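Local coordinates for ADP-ribosylating toxin CARDS (Mycoplasma pneumoniae, PDB 4TLV), which transfers ADP-ribose from NAD(+) to multiple target proteins in vitro, disrupts respiratory epithelium and causes vacuoles to form in mammalian cells, at residues Q107-A118 / T205-Q213. Residues are numbered along the deposited sequence; the frame is centred on the assembly and turned at random.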
ATOM      1  N   GLN A 107      22.699 -14.459   6.691  1.00 21.49           N
ATOM      2  CA  GLN A 107      23.801 -13.508   6.596  1.00 20.39           C
ATOM      3  C   GLN A 107      23.629 -12.395   7.604  1.00 25.23           C
ATOM      4  O   GLN A 107      24.029 -11.254   7.381  1.00 28.30           O
ATOM      5  CB  GLN A 107      23.902 -12.968   5.167  1.00 23.19           C
ATOM      6  CG  GLN A 107      24.105 -14.085   4.143  1.00 22.75           C
ATOM      7  CD  GLN A 107      23.914 -13.642   2.697  1.00 38.64           C
ATOM      8  OE1 GLN A 107      23.766 -12.457   2.411  1.00 50.06           O
ATOM      9  NE2 GLN A 107      23.924 -14.604   1.778  1.00 42.74           N
ATOM     10  N   VAL A 108      23.028 -12.727   8.733  1.00 21.23           N
ATOM     11  CA  VAL A 108      22.792 -11.733   9.761  1.00 19.33           C
ATOM     12  C   VAL A 108      23.374 -12.180  11.101  1.00 24.42           C
ATOM     13  O   VAL A 108      23.280 -13.344  11.476  1.00 25.91           O
ATOM     14  CB  VAL A 108      21.278 -11.456   9.929  1.00 25.78           C
ATOM     15  CG1 VAL A 108      21.011 -10.692  11.226  1.00 22.11           C
ATOM     16  CG2 VAL A 108      20.731 -10.693   8.704  1.00 20.47           C
ATOM     17  N   VAL A 109      23.970 -11.247  11.824  1.00 23.86           N
ATOM     18  CA  VAL A 109      24.365 -11.504  13.199  1.00 26.99           C
ATOM     19  C   VAL A 109      23.383 -10.816  14.130  1.00 24.14           C
ATOM     20  O   VAL A 109      23.227  -9.593  14.088  1.00 25.37           O
ATOM     21  CB  VAL A 109      25.805 -11.014  13.464  1.00 27.01           C
ATOM     22  CG1 VAL A 109      26.065 -10.895  14.954  1.00 29.79           C
ATOM     23  CG2 VAL A 109      26.798 -11.964  12.810  1.00 28.40           C
ATOM     24  N   PHE A 110      22.701 -11.592  14.966  1.00 21.39           N
ATOM     25  CA  PHE A 110      21.735 -10.996  15.877  1.00 20.82           C
ATOM     26  C   PHE A 110      22.426 -10.536  17.154  1.00 27.35           C
ATOM     27  O   PHE A 110      22.740 -11.346  18.030  1.00 24.51           O
ATOM     28  CB  PHE A 110      20.566 -11.964  16.153  1.00 20.18           C
ATOM     29  CG  PHE A 110      19.730 -12.251  14.930  1.00 19.31           C
ATOM     30  CD1 PHE A 110      18.687 -11.398  14.570  1.00 20.89           C
ATOM     31  CD2 PHE A 110      20.005 -13.336  14.123  1.00 18.44           C
ATOM     32  CE1 PHE A 110      17.930 -11.643  13.435  1.00 19.75           C
ATOM     33  CE2 PHE A 110      19.248 -13.589  12.979  1.00 20.93           C
ATOM     34  CZ  PHE A 110      18.207 -12.735  12.634  1.00 18.60           C
ATOM     35  N   ASP A 111      22.683  -9.232  17.246  1.00 22.81           N
ATOM     36  CA  ASP A 111      23.248  -8.653  18.460  1.00 25.11           C
ATOM     37  C   ASP A 111      22.260  -8.800  19.603  1.00 28.74           C
ATOM     38  O   ASP A 111      22.639  -8.944  20.765  1.00 29.18           O
ATOM     39  CB  ASP A 111      23.560  -7.169  18.259  1.00 25.87           C
ATOM     40  CG  ASP A 111      24.696  -6.936  17.283  1.00 32.18           C
ATOM     41  OD1 ASP A 111      25.390  -7.911  16.924  1.00 29.48           O
ATOM     42  OD2 ASP A 111      24.891  -5.770  16.879  1.00 32.11           O
ATOM     43  N   SER A 112      20.982  -8.759  19.253  1.00 26.55           N
ATOM     44  CA  SER A 112      19.904  -8.870  20.217  1.00 25.52           C
ATOM     45  C   SER A 112      18.717  -9.459  19.470  1.00 26.15           C
ATOM     46  O   SER A 112      18.571  -9.237  18.265  1.00 23.62           O
ATOM     47  CB  SER A 112      19.554  -7.491  20.777  1.00 30.52           C
ATOM     48  OG  SER A 112      18.540  -7.576  21.759  1.00 42.89           O
ATOM     49  N   GLY A 113      17.888 -10.225  20.172  1.00 24.45           N
ATOM     50  CA  GLY A 113      16.750 -10.885  19.553  1.00 23.82           C
ATOM     51  C   GLY A 113      17.147 -12.020  18.624  1.00 23.38           C
ATOM     52  O   GLY A 113      18.265 -12.534  18.687  1.00 23.75           O
ATOM     53  N   ASP A 114      16.227 -12.418  17.752  1.00 19.64           N
ATOM     54  CA  ASP A 114      16.467 -13.531  16.839  1.00 20.93           C
ATOM     55  C   ASP A 114      15.608 -13.429  15.584  1.00 20.14           C
ATOM     56  O   ASP A 114      14.813 -12.510  15.452  1.00 19.71           O
ATOM     57  CB  ASP A 114      16.265 -14.880  17.543  1.00 18.84           C
ATOM     58  CG  ASP A 114      14.842 -15.074  18.105  1.00 26.98           C
ATOM     59  OD1 ASP A 114      13.865 -14.466  17.602  1.00 23.62           O
ATOM     60  OD2 ASP A 114      14.695 -15.877  19.056  1.00 29.68           O
ATOM     61  N   ARG A 115      15.763 -14.381  14.673  1.00 15.08           N
ATOM     62  CA  ARG A 115      15.069 -14.306  13.396  1.00 17.92           C
ATOM     63  C   ARG A 115      13.538 -14.387  13.528  1.00 21.17           C
ATOM     64  O   ARG A 115      12.818 -13.684  12.825  1.00 18.36           O
ATOM     65  CB  ARG A 115      15.574 -15.363  12.422  1.00 16.10           C
ATOM     66  CG  ARG A 115      14.908 -15.255  11.042  1.00 19.23           C
ATOM     67  CD  ARG A 115      15.548 -16.170  10.044  1.00 18.91           C
ATOM     68  NE  ARG A 115      15.170 -17.569  10.239  1.00 22.30           N
ATOM     69  CZ  ARG A 115      15.601 -18.560   9.466  1.00 24.34           C
ATOM     70  NH1 ARG A 115      16.412 -18.308   8.451  1.00 23.57           N
ATOM     71  NH2 ARG A 115      15.214 -19.804   9.693  1.00 25.30           N
ATOM     72  N   GLU A 116      13.050 -15.242  14.419  1.00 18.68           N
ATOM     73  CA  GLU A 116      11.608 -15.353  14.632  1.00 22.71           C
ATOM     74  C   GLU A 116      11.027 -13.987  15.011  1.00 22.68           C
ATOM     75  O   GLU A 116      10.020 -13.554  14.451  1.00 17.65           O
ATOM     76  CB  GLU A 116      11.282 -16.404  15.704  1.00 26.61           C
ATOM     77  CG  GLU A 116       9.780 -16.580  15.966  1.00 34.55           C
ATOM     78  CD  GLU A 116       9.465 -17.588  17.082  1.00 52.04           C
ATOM     79  OE1 GLU A 116      10.414 -18.107  17.717  1.00 57.24           O
ATOM     80  OE2 GLU A 116       8.264 -17.860  17.321  1.00 48.95           O
ATOM     81  N   MET A 117      11.675 -13.303  15.945  1.00 17.67           N
ATOM     82  CA  MET A 117      11.237 -11.972  16.346  1.00 19.76           C
ATOM     83  C   MET A 117      11.326 -10.963  15.201  1.00 20.37           C
ATOM     84  O   MET A 117      10.439 -10.126  15.034  1.00 16.31           O
ATOM     85  CB  MET A 117      12.069 -11.467  17.527  1.00 22.11           C
ATOM     86  CG  MET A 117      11.890 -12.265  18.802  1.00 21.42           C
ATOM     87  SD  MET A 117      13.122 -11.809  20.050  1.00 32.26           S
ATOM     88  CE  MET A 117      12.725 -10.081  20.378  1.00 31.80           C
ATOM     89  N   ALA A 118      12.407 -11.024  14.425  1.00 17.73           N
ATOM     90  CA  ALA A 118      12.571 -10.087  13.317  1.00 18.55           C
ATOM     91  C   ALA A 118      11.465 -10.292  12.287  1.00 16.89           C
ATOM     92  O   ALA A 118      10.948  -9.329  11.711  1.00 16.11           O
ATOM     93  CB  ALA A 118      13.945 -10.239  12.670  1.00 16.30           C
ATOM     94  N   THR A 205      27.969  -7.168   4.353  1.00 41.49           N
ATOM     95  CA  THR A 205      27.553  -8.581   4.370  1.00 51.10           C
ATOM     96  C   THR A 205      27.208  -9.184   5.726  1.00 53.66           C
ATOM     97  O   THR A 205      26.065  -9.612   5.937  1.00 57.11           O
ATOM     98  CB  THR A 205      28.566  -9.498   3.662  1.00 54.11           C
ATOM     99  OG1 THR A 205      28.588  -9.190   2.263  1.00 68.56           O
ATOM    100  CG2 THR A 205      28.173 -10.964   3.850  1.00 55.88           C
ATOM    101  N   PRO A 206      28.190  -9.256   6.642  1.00 51.52           N
ATOM    102  CA  PRO A 206      27.797  -9.726   7.973  1.00 43.90           C
ATOM    103  C   PRO A 206      26.942  -8.647   8.623  1.00 41.48           C
ATOM    104  O   PRO A 206      27.465  -7.852   9.402  1.00 37.72           O
ATOM    105  CB  PRO A 206      29.134  -9.855   8.717  1.00 50.24           C
ATOM    106  CG  PRO A 206      30.207  -9.754   7.660  1.00 52.29           C
ATOM    107  CD  PRO A 206      29.621  -8.913   6.569  1.00 47.78           C
ATOM    108  N   VAL A 207      25.655  -8.592   8.293  1.00 32.72           N
ATOM    109  CA  VAL A 207      24.812  -7.539   8.835  1.00 30.27           C
ATOM    110  C   VAL A 207      24.426  -7.848  10.268  1.00 31.81           C
ATOM    111  O   VAL A 207      23.919  -8.935  10.560  1.00 31.46           O
ATOM    112  CB  VAL A 207      23.529  -7.333   8.007  1.00 31.71           C
ATOM    113  CG1 VAL A 207      22.643  -6.304   8.673  1.00 31.27           C
ATOM    114  CG2 VAL A 207      23.868  -6.901   6.595  1.00 29.89           C
ATOM    115  N   HIS A 208      24.664  -6.883  11.149  1.00 26.33           N
ATOM    116  CA  HIS A 208      24.297  -6.983  12.550  1.00 28.90           C
ATOM    117  C   HIS A 208      22.952  -6.323  12.802  1.00 32.47           C
ATOM    118  O   HIS A 208      22.729  -5.176  12.413  1.00 30.37           O
ATOM    119  CB  HIS A 208      25.346  -6.303  13.434  1.00 28.69           C
ATOM    120  CG  HIS A 208      26.608  -7.091  13.597  1.00 31.89           C
ATOM    121  ND1 HIS A 208      27.141  -7.703  14.680  1.00 29.19           N
ATOM    122  CD2 HIS A 208      27.495  -7.300  12.562  1.00 34.65           C
ATOM    123  CE1 HIS A 208      28.323  -8.277  14.280  1.00 28.96           C
ATOM    124  NE2 HIS A 208      28.513  -8.020  12.997  1.00 35.61           N
ATOM    125  N   LEU A 209      22.074  -7.049  13.488  1.00 27.40           N
ATOM    126  CA  LEU A 209      20.741  -6.569  13.801  1.00 23.85           C
ATOM    127  C   LEU A 209      20.463  -6.671  15.296  1.00 26.60           C
ATOM    128  O   LEU A 209      20.831  -7.662  15.937  1.00 28.59           O
ATOM    129  CB  LEU A 209      19.725  -7.405  13.014  1.00 30.37           C
ATOM    130  CG  LEU A 209      18.971  -6.756  11.853  1.00 29.37           C
ATOM    131  CD1 LEU A 209      19.806  -5.727  11.133  1.00 28.61           C
ATOM    132  CD2 LEU A 209      18.401  -7.819  10.882  1.00 24.07           C
ATOM    133  N   SER A 210      19.831  -5.637  15.851  1.00 25.46           N
ATOM    134  CA  SER A 210      19.313  -5.673  17.208  1.00 28.23           C
ATOM    135  C   SER A 210      17.795  -5.583  17.163  1.00 26.45           C
ATOM    136  O   SER A 210      17.239  -4.502  16.968  1.00 28.88           O
ATOM    137  CB  SER A 210      19.855  -4.512  18.038  1.00 26.54           C
ATOM    138  OG  SER A 210      21.267  -4.569  18.125  1.00 39.03           O
ATOM    139  N   ILE A 211      17.133  -6.717  17.352  1.00 23.80           N
ATOM    140  CA  ILE A 211      15.676  -6.783  17.318  1.00 19.54           C
ATOM    141  C   ILE A 211      15.101  -6.512  18.696  1.00 25.38           C
ATOM    142  O   ILE A 211      15.441  -7.206  19.653  1.00 22.30           O
ATOM    143  CB  ILE A 211      15.205  -8.177  16.861  1.00 19.19           C
ATOM    144  CG1 ILE A 211      16.054  -8.668  15.684  1.00 20.98           C
ATOM    145  CG2 ILE A 211      13.711  -8.162  16.539  1.00 20.92           C
ATOM    146  CD1 ILE A 211      15.966  -7.790  14.422  1.00 21.22           C
ATOM    147  N   PRO A 212      14.201  -5.518  18.799  1.00 17.71           N
ATOM    148  CA  PRO A 212      13.620  -5.145  20.088  1.00 18.55           C
ATOM    149  C   PRO A 212      12.564  -6.153  20.563  1.00 18.34           C
ATOM    150  O   PRO A 212      12.001  -6.896  19.760  1.00 20.55           O
ATOM    151  CB  PRO A 212      12.975  -3.787  19.800  1.00 21.28           C
ATOM    152  CG  PRO A 212      12.627  -3.843  18.344  1.00 19.87           C
ATOM    153  CD  PRO A 212      13.691  -4.690  17.685  1.00 20.98           C
ATOM    154  N   GLN A 213      12.295  -6.164  21.860  1.00 21.17           N
ATOM    155  CA  GLN A 213      11.315  -7.090  22.411  1.00 23.28           C
ATOM    156  C   GLN A 213       9.909  -6.510  22.415  1.00 23.46           C
ATOM    157  O   GLN A 213       8.935  -7.250  22.570  1.00 19.97           O
ATOM    158  CB  GLN A 213      11.713  -7.490  23.831  1.00 29.65           C
ATOM    159  CG  GLN A 213      12.998  -8.303  23.872  1.00 36.44           C
ATOM    160  CD  GLN A 213      13.383  -8.699  25.275  1.00 49.17           C
ATOM    161  OE1 GLN A 213      13.834  -7.868  26.064  1.00 48.71           O
ATOM    162  NE2 GLN A 213      13.200  -9.976  25.600  1.00 52.64           N
TER
HETATM  163  O   HOH W   1      16.091  -7.608  22.371  1.00 33.16           O
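Val-109 and His-208 sit side by side on one face of a two-strand parallel sheet, formed by 108-110 and 207-210 in the part of the chain that matches the pertussis toxin S1 family; 207-210 runs from the mono-ADP-ribosyltransferase region into what is probably the NAD(+)-binding pocket region. Val-109 CB lies over the imidazole, 3.8 Å from the centroid of the His-208 ring, a CH-pi contact. At the ring's edge lies the carboxylate of Asp-111: His-208 ND1 donates to the syn lone pair of Asp-111 OD1 at 2.9 Å, nearly in the ring plane, while the carboxylate is turned 51° from it. The Asp-111 carboxyl swings back beside its own backbone N (chi1 -68°), which brings it to the imidazole. Face contact and edge bond together would limit the ring's rotation, although His-208 also touches a crystal neighbour.

Between the backbones, Val-109 N donates to Val-207 O and Val-109 O accepts from Leu-209 N. A beta bulge at Asp-111 then shifts the register by one. Leu-209 O spans it, accepting from Asp-111 N at 2.8 Å and more weakly from Ser-112 N.

The other face carries Val-108, Phe-110, Val-207 and Leu-209; of these, Val-108 and Phe-110 rest on Met-103 of helix 92-104. Val-108 CG1 touches Leu-209 CD2 at 3.9 Å and also lies over the centre of the Phe-110 ring, whose opposite face meets backbone of Asp-114 and Arg-115. Ile-211 CG1 approaches that ring's edge, 4.0 Å from Phe-110 CD1. From there Ile-211 wedges against the start of helix 115-126, CD1 reaching Ala-118 CB at 3.6 Å and CG2 reaching Met-117 CB. Asp-114 is the N-cap of this helix; its OD1 accepts from Met-117 N at 3.0 Å.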